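Local structure of virulence associated protein VapB (Rhodococcus equi, 4CV7) at residues 6-11 and 22-26; 25-29 and 55-59; 58-64 and 104-108. The protein is of undefined molecular activity but is plasmid-encoded and linked to virulence, its C-terminal part folding as an eight-stranded antiparallel barrel of two Greek-key motifs. All coordinates share one frame; numbering follows the deposited sequence. Where two conformers were deposited one is given.

Contact 1: residues 6-11 and 22-26; sequences YDVHGN and HVYGP
His-22 pairs with Asn-11 through both backbone bonds, His-22 N to Asn-11 O and Asn-11 N to His-22 O, each 2.9 Å. Their side chains also meet: Asn-11 OD1 lies at the edge of the imidazole, the amide turned 62° from the ring plane. The direct bond from His-22 ND1 to Asn-11 OD1 is long and weak (3.4 Å), but a water bridges the two, accepting from His-22 ND1 and lying 2.6 Å from Asn-11 OD1. The same imidazole has a bound cobalt ion about 2 Å from its side chain. At Val-23 the strands come closest, its CA 4.1 Å from that of Gly-10 in a non-hydrogen-bonded pair. Val-23 CG1 turns to the inside of the barrel and packs on Val-8 CB, with Ile-89 of strand 85-91 touching both valines. This is the first hairpin of the eight-stranded antiparallel barrel, strand 4-14 running back against strand 18-25; the other edge of strand 4-14 is bonded to strand 42-52. Tyr-24 N gives His-9 O a nearly straight 2.8 Å bond. On the outer face, with CG set between its backbone N and carbonyl carbon (chi1 62°), the His-9 ring leans over the Tyr-24 side chain, and Tyr-24 CB makes a CH-pi contact with one face of it. The phenol ring itself meets the imidazole obliquely, planes 32° apart, while Asn-11 ND2 comes in plane to its edge at CE2. Beyond this point the backbones part, and a water donates to both Tyr-24 O and Asp-7 O. Gly-25 CA lies 3.9 Å from Val-8 CG1. Pro-26 then crosses Tyr-6 at about a right angle, its CG 3.6 Å from Tyr-6 CG, while its CD touches Val-8 CG1.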
ATOM      1  N   TYR A   6       2.811 -10.043   8.945  1.00 17.60           N
ATOM      2  CA  TYR A   6       1.616 -10.628   8.360  1.00 18.62           C
ATOM      3  C   TYR A   6       1.781 -10.814   6.888  1.00 19.25           C
ATOM      4  O   TYR A   6       2.159  -9.847   6.219  1.00 18.27           O
ATOM      5  CB  TYR A   6       0.380  -9.780   8.636  1.00 18.65           C
ATOM      6  CG  TYR A   6       0.178  -9.320  10.101  1.00 19.00           C
ATOM      7  CD1 TYR A   6       0.833  -8.189  10.534  1.00 18.68           C
ATOM      8  CD2 TYR A   6      -0.576 -10.021  10.984  1.00 20.80           C
ATOM      9  CE1 TYR A   6       0.719  -7.760  11.847  1.00 19.66           C
ATOM     10  CE2 TYR A   6      -0.801  -9.571  12.281  1.00 22.10           C
ATOM     11  CZ  TYR A   6      -0.129  -8.398  12.712  1.00 20.57           C
ATOM     12  OH  TYR A   6      -0.279  -7.969  14.001  1.00 23.94           O
ATOM     13  N   ASP A   7       1.315 -11.931   6.326  1.00 22.38           N
ATOM     14  CA  ASP A   7       1.330 -12.131   4.913  1.00 21.40           C
ATOM     15  C   ASP A   7       0.273 -11.258   4.293  1.00 22.43           C
ATOM     16  O   ASP A   7      -0.872 -11.208   4.805  1.00 24.61           O
ATOM     17  CB  ASP A   7       0.994 -13.612   4.611  1.00 25.07           C
ATOM     18  CG  ASP A   7       2.121 -14.558   4.896  1.00 28.26           C
ATOM     19  OD1 ASP A   7       3.283 -14.174   5.046  1.00 30.65           O
ATOM     20  OD2 ASP A   7       1.766 -15.754   4.828  1.00 35.30           O
ATOM     21  N   VAL A   8       0.550 -10.584   3.185  1.00 20.46           N
ATOM     22  CA  VAL A   8      -0.468  -9.810   2.498  1.00 19.16           C
ATOM     23  C   VAL A   8      -0.310  -9.997   0.993  1.00 17.94           C
ATOM     24  O   VAL A   8       0.720 -10.517   0.555  1.00 20.46           O
ATOM     25  CB  VAL A   8      -0.365  -8.297   2.774  1.00 20.47           C
ATOM     26  CG1 VAL A   8      -0.657  -8.001   4.260  1.00 23.31           C
ATOM     27  CG2 VAL A   8       0.973  -7.711   2.330  1.00 21.95           C
ATOM     28  N   HIS A   9      -1.321  -9.623   0.250  1.00 17.10           N
ATOM     29  CA  HIS A   9      -1.202  -9.593  -1.213  1.00 17.59           C
ATOM     30  C   HIS A   9      -1.997  -8.415  -1.681  1.00 17.09           C
ATOM     31  O   HIS A   9      -2.795  -7.824  -0.919  1.00 17.75           O
ATOM     32  CB  HIS A   9      -1.662 -10.886  -1.871  1.00 20.10           C
ATOM     33  CG  HIS A   9      -3.118 -11.192  -1.641  1.00 21.70           C
ATOM     34  ND1 HIS A   9      -3.576 -11.797  -0.483  1.00 24.06           N
ATOM     35  CD2 HIS A   9      -4.222 -11.026  -2.426  1.00 23.79           C
ATOM     36  CE1 HIS A   9      -4.889 -11.979  -0.564  1.00 24.53           C
ATOM     37  NE2 HIS A   9      -5.308 -11.518  -1.729  1.00 25.26           N
ATOM     38  N   GLY A  10      -1.795  -7.984  -2.882  1.00 17.58           N
ATOM     39  CA  GLY A  10      -2.424  -6.826  -3.399  1.00 17.91           C
ATOM     40  C   GLY A  10      -2.317  -6.664  -4.882  1.00 17.44           C
ATOM     41  O   GLY A  10      -1.781  -7.527  -5.555  1.00 19.03           O
ATOM     42  N   ASN A  11      -2.773  -5.516  -5.368  1.00 17.32           N
ATOM     43  CA  ASN A  11      -2.613  -5.254  -6.763  1.00 18.13           C
ATOM     44  C   ASN A  11      -2.549  -3.736  -6.997  1.00 17.47           C
ATOM     45  O   ASN A  11      -2.898  -2.920  -6.123  1.00 18.79           O
ATOM     46  CB  ASN A  11      -3.732  -5.938  -7.575  1.00 20.49           C
ATOM     47  CG  ASN A  11      -5.151  -5.571  -7.121  1.00 22.07           C
ATOM     48  OD1 ASN A  11      -5.521  -4.408  -7.081  1.00 24.47           O
ATOM     49  ND2 ASN A  11      -5.871  -6.537  -6.593  1.00 24.80           N
ATOM     50  N   HIS A  22      -4.760  -1.771  -4.150  1.00 16.94           N
ATOM     51  CA  HIS A  22      -5.536  -2.575  -3.168  1.00 18.47           C
ATOM     52  C   HIS A  22      -4.549  -3.424  -2.456  1.00 19.29           C
ATOM     53  O   HIS A  22      -3.626  -4.021  -3.012  1.00 20.75           O
ATOM     54  CB  HIS A  22      -6.590  -3.418  -3.838  1.00 21.68           C
ATOM     55  CG  HIS A  22      -7.670  -2.578  -4.413  1.00 24.67           C
ATOM     56  ND1 HIS A  22      -7.746  -2.271  -5.739  1.00 29.27           N
ATOM     57  CD2 HIS A  22      -8.743  -2.011  -3.830  1.00 29.34           C
ATOM     58  CE1 HIS A  22      -8.840  -1.547  -5.958  1.00 30.20           C
ATOM     59  NE2 HIS A  22      -9.466  -1.395  -4.815  1.00 30.18           N
ATOM     60  N   VAL A  23      -4.739  -3.543  -1.181  1.00 17.02           N
ATOM     61  CA  VAL A  23      -4.043  -4.541  -0.388  1.00 17.06           C
ATOM     62  C   VAL A  23      -5.012  -5.321   0.452  1.00 16.70           C
ATOM     63  O   VAL A  23      -5.880  -4.729   1.123  1.00 16.96           O
ATOM     64  CB  VAL A  23      -2.974  -3.930   0.605  1.00 19.14           C
ATOM     65  CG1 VAL A  23      -2.262  -4.968   1.437  1.00 20.31           C
ATOM     66  CG2 VAL A  23      -1.988  -3.079  -0.153  1.00 21.12           C
ATOM     67  N   TYR A  24      -4.847  -6.614   0.543  1.00 16.49           N
ATOM     68  CA  TYR A  24      -5.696  -7.494   1.364  1.00 17.73           C
ATOM     69  C   TYR A  24      -4.854  -7.871   2.579  1.00 17.36           C
ATOM     70  O   TYR A  24      -3.837  -8.572   2.451  1.00 19.18           O
ATOM     71  CB  TYR A  24      -6.177  -8.680   0.540  1.00 20.38           C
ATOM     72  CG  TYR A  24      -6.907  -8.128  -0.703  1.00 22.40           C
ATOM     73  CD1 TYR A  24      -8.169  -7.599  -0.530  1.00 27.87           C
ATOM     74  CD2 TYR A  24      -6.320  -7.979  -1.965  1.00 25.15           C
ATOM     75  CE1 TYR A  24      -8.862  -7.003  -1.555  1.00 27.82           C
ATOM     76  CE2 TYR A  24      -7.045  -7.324  -3.005  1.00 27.78           C
ATOM     77  CZ  TYR A  24      -8.287  -6.866  -2.767  1.00 29.99           C
ATOM     78  OH  TYR A  24      -9.117  -6.222  -3.645  1.00 37.38           O
ATOM     79  N   GLY A  25      -5.220  -7.351   3.731  1.00 16.74           N
ATOM     80  CA  GLY A  25      -4.452  -7.500   4.927  1.00 17.54           C
ATOM     81  C   GLY A  25      -5.081  -8.497   5.941  1.00 18.26           C
ATOM     82  O   GLY A  25      -6.186  -9.038   5.707  1.00 20.58           O
ATOM     83  N   PRO A  26      -4.427  -8.712   7.043  1.00 18.39           N
ATOM     84  CA  PRO A  26      -4.951  -9.637   8.070  1.00 20.07           C
ATOM     85  C   PRO A  26      -6.219  -9.131   8.711  1.00 19.75           C
ATOM     86  O   PRO A  26      -6.610  -7.958   8.657  1.00 19.70           O
ATOM     87  CB  PRO A  26      -3.804  -9.693   9.083  1.00 21.15           C
ATOM     88  CG  PRO A  26      -3.073  -8.383   8.931  1.00 18.79           C
ATOM     89  CD  PRO A  26      -3.097  -8.160   7.428  1.00 18.05           C
TER
HETATM   90  O   HOH W   1      -3.767 -10.953   4.079  1.00 33.75           O
HETATM   91  O   HOH W   2      -5.769  -1.938  -7.826  1.00 25.11           O

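Contact 2: residues 25-29 and 55-59; sequences GPEDM and LQRLY
The hydroxyl of Tyr-59 reaches away from its helix to grip a hairpin turn: OH donates to Pro-26 O at 2.7 Å, yet the same oxygen also presses on the proline ring, 3.2 Å from Pro-26 CD. The turn closes the beta hairpin of strands 18-25 and 29-37, where Glu-27 and Asp-28 both take left-handed backbone angles and Gly-25 N bonds to Met-29 O. It faces helix 55-61, the short helix that links strand 42-52 to strand 64-68 in the barrel. The donor sits 18° out of the Pro-26 carbonyl plane, and the bond ties down the outer end of the phenol. Met-29 lies across one face of that ring. Its CG is over the ring centre, 3.7 Å from the centroid and making a CH-pi contact, with CB near CZ at 3.5 Å. The thioether chain, bent at chi2 and chi3 (55° and 75°), curls so that CE comes down beside CD2, and SD completes an oblique Met-aromatic contact. One helical turn earlier Leu-55 meets Pro-26 and Glu-27. Both its methyls approach Pro-26 CG, whose ring also touches Leu-50 of strand 42-52. Glu-27 sends its extended chain toward the helix, with the carboxylate carbon CD 3.9 Å from Leu-55 CD2.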
ATOM      1  N   GLY A  25      -5.220  -7.351   3.731  1.00 16.74           N
ATOM      2  CA  GLY A  25      -4.452  -7.500   4.927  1.00 17.54           C
ATOM      3  C   GLY A  25      -5.081  -8.497   5.941  1.00 18.26           C
ATOM      4  O   GLY A  25      -6.186  -9.038   5.707  1.00 20.58           O
ATOM      5  N   PRO A  26      -4.427  -8.712   7.043  1.00 18.39           N
ATOM      6  CA  PRO A  26      -4.951  -9.637   8.070  1.00 20.07           C
ATOM      7  C   PRO A  26      -6.219  -9.131   8.711  1.00 19.75           C
ATOM      8  O   PRO A  26      -6.610  -7.958   8.657  1.00 19.70           O
ATOM      9  CB  PRO A  26      -3.804  -9.693   9.083  1.00 21.15           C
ATOM     10  CG  PRO A  26      -3.073  -8.383   8.931  1.00 18.79           C
ATOM     11  CD  PRO A  26      -3.097  -8.160   7.428  1.00 18.05           C
ATOM     12  N   GLU A  27      -6.980 -10.080   9.250  1.00 22.82           N
ATOM     13  CA  GLU A  27      -8.276  -9.734   9.872  1.00 23.56           C
ATOM     14  C   GLU A  27      -9.287  -9.247   8.808  1.00 23.26           C
ATOM     15  O   GLU A  27     -10.208  -8.474   9.094  1.00 22.93           O
ATOM     16  CB  GLU A  27      -8.158  -8.851  11.173  1.00 24.09           C
ATOM     17  CG  GLU A  27      -7.160  -9.556  12.107  1.00 27.10           C
ATOM     18  CD  GLU A  27      -6.912  -8.932  13.482  1.00 30.92           C
ATOM     19  OE1 GLU A  27      -7.585  -7.970  13.852  1.00 31.47           O
ATOM     20  OE2 GLU A  27      -6.104  -9.519  14.269  1.00 34.38           O
ATOM     21  N   ASP A  28      -9.114  -9.728   7.557  1.00 23.02           N
ATOM     22  CA  ASP A  28     -10.110  -9.544   6.505  1.00 24.21           C
ATOM     23  C   ASP A  28     -10.277  -8.064   6.123  1.00 22.69           C
ATOM     24  O   ASP A  28     -11.341  -7.591   5.796  1.00 25.10           O
ATOM     25  CB  ASP A  28     -11.431 -10.262   6.830  1.00 28.27           C
ATOM     26  CG  ASP A  28     -11.251 -11.717   7.289  1.00 31.84           C
ATOM     27  OD1 ASP A  28     -10.245 -12.407   6.948  1.00 32.13           O
ATOM     28  OD2 ASP A  28     -12.212 -12.208   7.886  1.00 38.60           O
ATOM     29  N   MET A  29      -9.167  -7.312   6.190  1.00 19.54           N
ATOM     30  CA  MET A  29      -9.257  -5.909   5.961  1.00 19.06           C
ATOM     31  C   MET A  29      -8.703  -5.560   4.567  1.00 17.02           C
ATOM     32  O   MET A  29      -7.827  -6.229   4.065  1.00 18.47           O
ATOM     33  CB  MET A  29      -8.407  -5.168   6.989  1.00 19.92           C
ATOM     34  CG  MET A  29      -9.053  -3.970   7.555  1.00 22.49           C
ATOM     35  SD  MET A  29     -10.688  -4.162   8.330  1.00 22.75           S
ATOM     36  CE  MET A  29     -10.219  -4.952   9.891  1.00 25.02           C
ATOM     37  N   LEU A  55      -1.498  -3.134  14.634  1.00 15.26           N
ATOM     38  CA  LEU A  55      -2.393  -3.404  13.507  1.00 14.16           C
ATOM     39  C   LEU A  55      -3.667  -2.592  13.579  1.00 14.69           C
ATOM     40  O   LEU A  55      -4.085  -2.003  12.597  1.00 14.55           O
ATOM     41  CB  LEU A  55      -2.623  -4.939  13.434  1.00 15.05           C
ATOM     42  CG  LEU A  55      -3.449  -5.340  12.177  1.00 15.10           C
ATOM     43  CD1 LEU A  55      -2.685  -5.162  10.881  1.00 15.30           C
ATOM     44  CD2 LEU A  55      -3.939  -6.779  12.287  1.00 16.11           C
ATOM     45  N   GLN A  56      -4.279  -2.571  14.759  1.00 15.46           N
ATOM     46  CA  GLN A  56      -5.501  -1.847  14.881  1.00 16.20           C
ATOM     47  C   GLN A  56      -5.318  -0.358  14.647  1.00 14.62           C
ATOM     48  O   GLN A  56      -6.141   0.248  13.999  1.00 15.23           O
ATOM     49  CB  GLN A  56      -6.157  -2.114  16.234  1.00 19.07           C
ATOM     50  CG  GLN A  56      -7.488  -1.519  16.508  1.00 21.88           C
ATOM     51  CD  GLN A  56      -7.501  -0.064  16.918  1.00 25.54           C
ATOM     52  OE1 GLN A  56      -6.499   0.461  17.439  1.00 26.61           O
ATOM     53  NE2 GLN A  56      -8.714   0.571  16.851  1.00 30.13           N
ATOM     54  N   ARG A  57      -4.205   0.207  15.092  1.00 14.46           N
ATOM     55  CA  ARG A  57      -3.914   1.607  14.862  1.00 13.71           C
ATOM     56  C   ARG A  57      -3.685   1.863  13.352  1.00 13.02           C
ATOM     57  O   ARG A  57      -4.086   2.923  12.826  1.00 13.05           O
ATOM     58  CB  ARG A  57      -2.745   2.043  15.707  1.00 14.49           C
ATOM     59  CG  ARG A  57      -2.480   3.543  15.628  1.00 15.38           C
ATOM     60  CD  ARG A  57      -1.339   3.929  16.489  1.00 17.69           C
ATOM     61  NE  ARG A  57      -1.183   5.357  16.581  1.00 17.84           N
ATOM     62  CZ  ARG A  57      -0.455   5.975  17.488  1.00 19.08           C
ATOM     63  NH1 ARG A  57       0.126   5.326  18.427  1.00 20.48           N
ATOM     64  NH2 ARG A  57      -0.479   7.313  17.450  1.00 18.71           N
ATOM     65  N   LEU A  58      -2.991   0.922  12.690  1.00 12.37           N
ATOM     66  CA  LEU A  58      -2.766   1.036  11.262  1.00 12.13           C
ATOM     67  C   LEU A  58      -4.112   1.154  10.551  1.00 12.54           C
ATOM     68  O   LEU A  58      -4.362   2.055   9.747  1.00 11.96           O
ATOM     69  CB  LEU A  58      -1.989  -0.148  10.757  1.00 12.48           C
ATOM     70  CG  LEU A  58      -1.881  -0.276   9.217  1.00 12.52           C
ATOM     71  CD1 LEU A  58      -0.876   0.710   8.662  1.00 12.30           C
ATOM     72  CD2 LEU A  58      -1.460  -1.718   8.907  1.00 13.19           C
ATOM     73  N   TYR A  59      -5.037   0.266  10.919  1.00 13.12           N
ATOM     74  CA  TYR A  59      -6.292   0.244  10.254  1.00 13.56           C
ATOM     75  C   TYR A  59      -7.146   1.457  10.592  1.00 13.38           C
ATOM     76  O   TYR A  59      -7.864   1.930   9.731  1.00 14.65           O
ATOM     77  CB  TYR A  59      -7.010  -1.057  10.636  1.00 14.98           C
ATOM     78  CG  TYR A  59      -6.399  -2.329  10.019  1.00 14.96           C
ATOM     79  CD1 TYR A  59      -5.533  -2.291   8.966  1.00 14.88           C
ATOM     80  CD2 TYR A  59      -6.789  -3.585  10.514  1.00 16.12           C
ATOM     81  CE1 TYR A  59      -5.077  -3.454   8.380  1.00 15.29           C
ATOM     82  CE2 TYR A  59      -6.333  -4.761   9.931  1.00 16.59           C
ATOM     83  CZ  TYR A  59      -5.522  -4.659   8.847  1.00 15.50           C
ATOM     84  OH  TYR A  59      -5.093  -5.804   8.170  1.00 17.38           O
TER

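Contact 3: residues 58-64 and 104-108; sequences LYKDTVS and SGSWH
Gly-105 N bonds to Val-63 O at 3.0 Å, the donor standing well above the carbonyl plane, and beside it Ser-64 and Ser-104 form an antiparallel non-hydrogen-bonded pair. Toward Trp-107, and back along the first segment at the end of helix 55-61, waters join the backbones: one accepts from Trp-107 N and lies within hydrogen-bonding distance of Tyr-59 O and Thr-62 O; a second lies between Tyr-59 O and Trp-107 O. The Trp-107 indole packs against helix residues Leu-58 and Tyr-59. Tyr-59 CE1 sits over one of its faces, 3.4 Å from CE3, with the two ring planes oblique at 49°. At the edge Thr-62 CB lies in the indole plane, 3.7 Å from CD1. Leu-58 CG approaches NE1, and its CD2 touches CZ2. Thr-62 OG1, anti to its own carbonyl carbon (chi1 -63°), turns back to bond Leu-58 O at 2.7 Å; Thr-62 N reaches that oxygen from the opposite face, so two donors hold the helix end. Phe-31 and Phe-78 continue the aromatic packing around Trp-107. Here a helix lies against one end of a beta barrel, and strand 64-68 is entered through a classic beta bulge, Val-63 and Ser-64 both facing Phe-79.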
ATOM      1  N   LEU A  58      -2.991   0.922  12.690  1.00 12.37           N
ATOM      2  CA  LEU A  58      -2.766   1.036  11.262  1.00 12.13           C
ATOM      3  C   LEU A  58      -4.112   1.154  10.551  1.00 12.54           C
ATOM      4  O   LEU A  58      -4.362   2.055   9.747  1.00 11.96           O
ATOM      5  CB  LEU A  58      -1.989  -0.148  10.757  1.00 12.48           C
ATOM      6  CG  LEU A  58      -1.881  -0.276   9.217  1.00 12.52           C
ATOM      7  CD1 LEU A  58      -0.876   0.710   8.662  1.00 12.30           C
ATOM      8  CD2 LEU A  58      -1.460  -1.718   8.907  1.00 13.19           C
ATOM      9  N   TYR A  59      -5.037   0.266  10.919  1.00 13.12           N
ATOM     10  CA  TYR A  59      -6.292   0.244  10.254  1.00 13.56           C
ATOM     11  C   TYR A  59      -7.146   1.457  10.592  1.00 13.38           C
ATOM     12  O   TYR A  59      -7.864   1.930   9.731  1.00 14.65           O
ATOM     13  CB  TYR A  59      -7.010  -1.057  10.636  1.00 14.98           C
ATOM     14  CG  TYR A  59      -6.399  -2.329  10.019  1.00 14.96           C
ATOM     15  CD1 TYR A  59      -5.533  -2.291   8.966  1.00 14.88           C
ATOM     16  CD2 TYR A  59      -6.789  -3.585  10.514  1.00 16.12           C
ATOM     17  CE1 TYR A  59      -5.077  -3.454   8.380  1.00 15.29           C
ATOM     18  CE2 TYR A  59      -6.333  -4.761   9.931  1.00 16.59           C
ATOM     19  CZ  TYR A  59      -5.522  -4.659   8.847  1.00 15.50           C
ATOM     20  OH  TYR A  59      -5.093  -5.804   8.170  1.00 17.38           O
ATOM     21  N   LYS A  60      -7.112   1.905  11.821  1.00 13.74           N
ATOM     22  CA  LYS A  60      -7.906   3.076  12.165  0.64 15.13           C
ATOM     23  C   LYS A  60      -7.362   4.363  11.584  1.00 14.28           C
ATOM     24  O   LYS A  60      -8.146   5.217  11.149  1.00 17.63           O
ATOM     25  CB  LYS A  60      -8.042   3.329  13.612  0.64 16.90           C
ATOM     26  CG  LYS A  60      -9.172   4.301  13.905  0.64 19.74           C
ATOM     27  CD  LYS A  60      -9.051   4.851  15.231  0.64 21.12           C
ATOM     28  CE  LYS A  60      -9.620   6.232  15.374  0.64 21.37           C
ATOM     29  NZ  LYS A  60      -8.472   7.113  15.673  0.64 17.65           N
ATOM     30  N   ASP A  61      -6.044   4.563  11.644  1.00 12.50           N
ATOM     31  CA  ASP A  61      -5.470   5.901  11.465  1.00 12.63           C
ATOM     32  C   ASP A  61      -4.843   6.139  10.124  1.00 12.26           C
ATOM     33  O   ASP A  61      -4.446   7.261   9.845  1.00 12.90           O
ATOM     34  CB  ASP A  61      -4.541   6.239  12.609  1.00 12.73           C
ATOM     35  CG  ASP A  61      -5.275   6.649  13.842  1.00 15.04           C
ATOM     36  OD1 ASP A  61      -6.462   6.851  13.855  1.00 16.24           O
ATOM     37  OD2 ASP A  61      -4.580   6.812  14.874  1.00 17.42           O
ATOM     38  N   THR A  62      -4.626   5.129   9.314  1.00 12.37           N
ATOM     39  CA  THR A  62      -4.047   5.361   7.997  1.00 12.51           C
ATOM     40  C   THR A  62      -4.957   6.310   7.217  1.00 11.73           C
ATOM     41  O   THR A  62      -6.141   6.083   7.030  1.00 12.80           O
ATOM     42  CB  THR A  62      -3.873   4.124   7.133  1.00 12.49           C
ATOM     43  OG1 THR A  62      -2.955   3.234   7.754  1.00 12.67           O
ATOM     44  CG2 THR A  62      -3.359   4.469   5.708  1.00 13.05           C
ATOM     45  N   VAL A  63      -4.367   7.401   6.692  1.00 12.03           N
ATOM     46  CA  VAL A  63      -4.971   8.300   5.713  1.00 12.76           C
ATOM     47  C   VAL A  63      -4.216   8.460   4.444  1.00 12.61           C
ATOM     48  O   VAL A  63      -4.749   8.975   3.438  1.00 12.98           O
ATOM     49  CB  VAL A  63      -5.343   9.698   6.327  1.00 13.98           C
ATOM     50  CG1 VAL A  63      -6.251   9.567   7.549  1.00 14.71           C
ATOM     51  CG2 VAL A  63      -4.076  10.536   6.623  1.00 14.84           C
ATOM     52  N   SER A  64      -2.945   8.139   4.477  1.00 12.47           N
ATOM     53  CA  SER A  64      -2.064   8.345   3.275  1.00 13.36           C
ATOM     54  C   SER A  64      -1.070   7.258   3.214  1.00 12.27           C
ATOM     55  O   SER A  64      -0.860   6.472   4.124  1.00 13.41           O
ATOM     56  CB  SER A  64      -1.413   9.673   3.290  1.00 13.54           C
ATOM     57  OG  SER A  64      -0.370   9.706   4.237  1.00 15.33           O
ATOM     58  N   SER A 104      -3.697   9.278  -1.054  1.00 13.98           N
ATOM     59  CA  SER A 104      -4.643   9.015   0.037  0.55 14.69           C
ATOM     60  C   SER A 104      -5.020   7.526   0.054  1.00 14.59           C
ATOM     61  O   SER A 104      -5.070   6.924  -1.008  1.00 17.73           O
ATOM     62  CB  SER A 104      -5.917   9.893  -0.106  0.55 16.70           C
ATOM     63  OG  SER A 104      -6.633   9.583  -1.296  0.55 19.36           O
ATOM     64  N   GLY A 105      -5.355   7.008   1.189  1.00 13.77           N
ATOM     65  CA  GLY A 105      -5.957   5.695   1.251  1.00 14.71           C
ATOM     66  C   GLY A 105      -6.385   5.430   2.660  1.00 14.92           C
ATOM     67  O   GLY A 105      -5.997   6.038   3.606  1.00 16.14           O
ATOM     68  N   SER A 106      -7.208   4.376   2.746  1.00 15.07           N
ATOM     69  CA  SER A 106      -7.679   3.906   4.072  1.00 15.88           C
ATOM     70  C   SER A 106      -8.058   2.415   3.992  1.00 15.50           C
ATOM     71  O   SER A 106      -8.225   1.849   2.915  1.00 16.26           O
ATOM     72  CB  SER A 106      -8.741   4.793   4.629  1.00 19.62           C
ATOM     73  OG  SER A 106      -9.793   4.706   3.730  1.00 21.17           O
ATOM     74  N   TRP A 107      -8.211   1.874   5.186  1.00 14.79           N
ATOM     75  CA  TRP A 107      -8.561   0.448   5.372  1.00 15.02           C
ATOM     76  C   TRP A 107     -10.022   0.359   5.693  1.00 15.71           C
ATOM     77  O   TRP A 107     -10.599   1.172   6.441  1.00 16.15           O
ATOM     78  CB  TRP A 107      -7.744  -0.201   6.486  1.00 15.19           C
ATOM     79  CG  TRP A 107      -6.259  -0.205   6.244  1.00 14.36           C
ATOM     80  CD1 TRP A 107      -5.336   0.777   6.554  1.00 14.99           C
ATOM     81  CD2 TRP A 107      -5.490  -1.282   5.662  1.00 14.18           C
ATOM     82  NE1 TRP A 107      -4.097   0.380   6.213  1.00 14.78           N
ATOM     83  CE2 TRP A 107      -4.141  -0.883   5.681  1.00 14.52           C
ATOM     84  CE3 TRP A 107      -5.815  -2.556   5.155  1.00 15.00           C
ATOM     85  CZ2 TRP A 107      -3.153  -1.703   5.190  1.00 15.09           C
ATOM     86  CZ3 TRP A 107      -4.745  -3.346   4.690  1.00 15.47           C
ATOM     87  CH2 TRP A 107      -3.476  -2.927   4.716  1.00 15.97           C
ATOM     88  N   HIS A 108     -10.606  -0.733   5.169  1.00 17.25           N
ATOM     89  CA  HIS A 108     -12.012  -0.998   5.571  1.00 19.34           C
ATOM     90  C   HIS A 108     -12.264  -2.485   5.631  1.00 19.23           C
ATOM     91  O   HIS A 108     -11.503  -3.281   5.098  1.00 18.82           O
ATOM     92  CB  HIS A 108     -12.917  -0.329   4.591  1.00 22.66           C
ATOM     93  CG  HIS A 108     -12.739  -0.845   3.219  1.00 24.91           C
ATOM     94  ND1 HIS A 108     -13.315  -2.031   2.780  1.00 30.67           N
ATOM     95  CD2 HIS A 108     -12.021  -0.367   2.177  1.00 27.99           C
ATOM     96  CE1 HIS A 108     -12.957  -2.235   1.521  1.00 32.51           C
ATOM     97  NE2 HIS A 108     -12.189  -1.234   1.141  1.00 30.31           N
TER
HETATM   98  O   HOH W   3      -7.400   3.514   7.441  1.00 15.07           O
HETATM   99  O   HOH W   4     -10.351   2.713   8.812  1.00 25.24           O

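The contacts follow one another along the chain with shared joints: contact 1 and contact 2 have Gly-25 and Pro-26 in common, contact 2 and contact 3 have Leu-58 and Tyr-59. Their centres lie about 10 Å apart between contacts 1 and 2, 9 Å between 2 and 3, and 14 Å between 1 and 3. Contact 1 pairs the first two strands of the barrel, and contact 3 brings in the last, 100-108. Contact 2 lies at the surface, joining the 25-29 turn to helix 55-61, which contact 3 also uses. Tyr-59 links the turn after strand 18-25 to Trp-107 of strand 100-108, so the helix spans the first hairpin and the last strand at one end of the barrel.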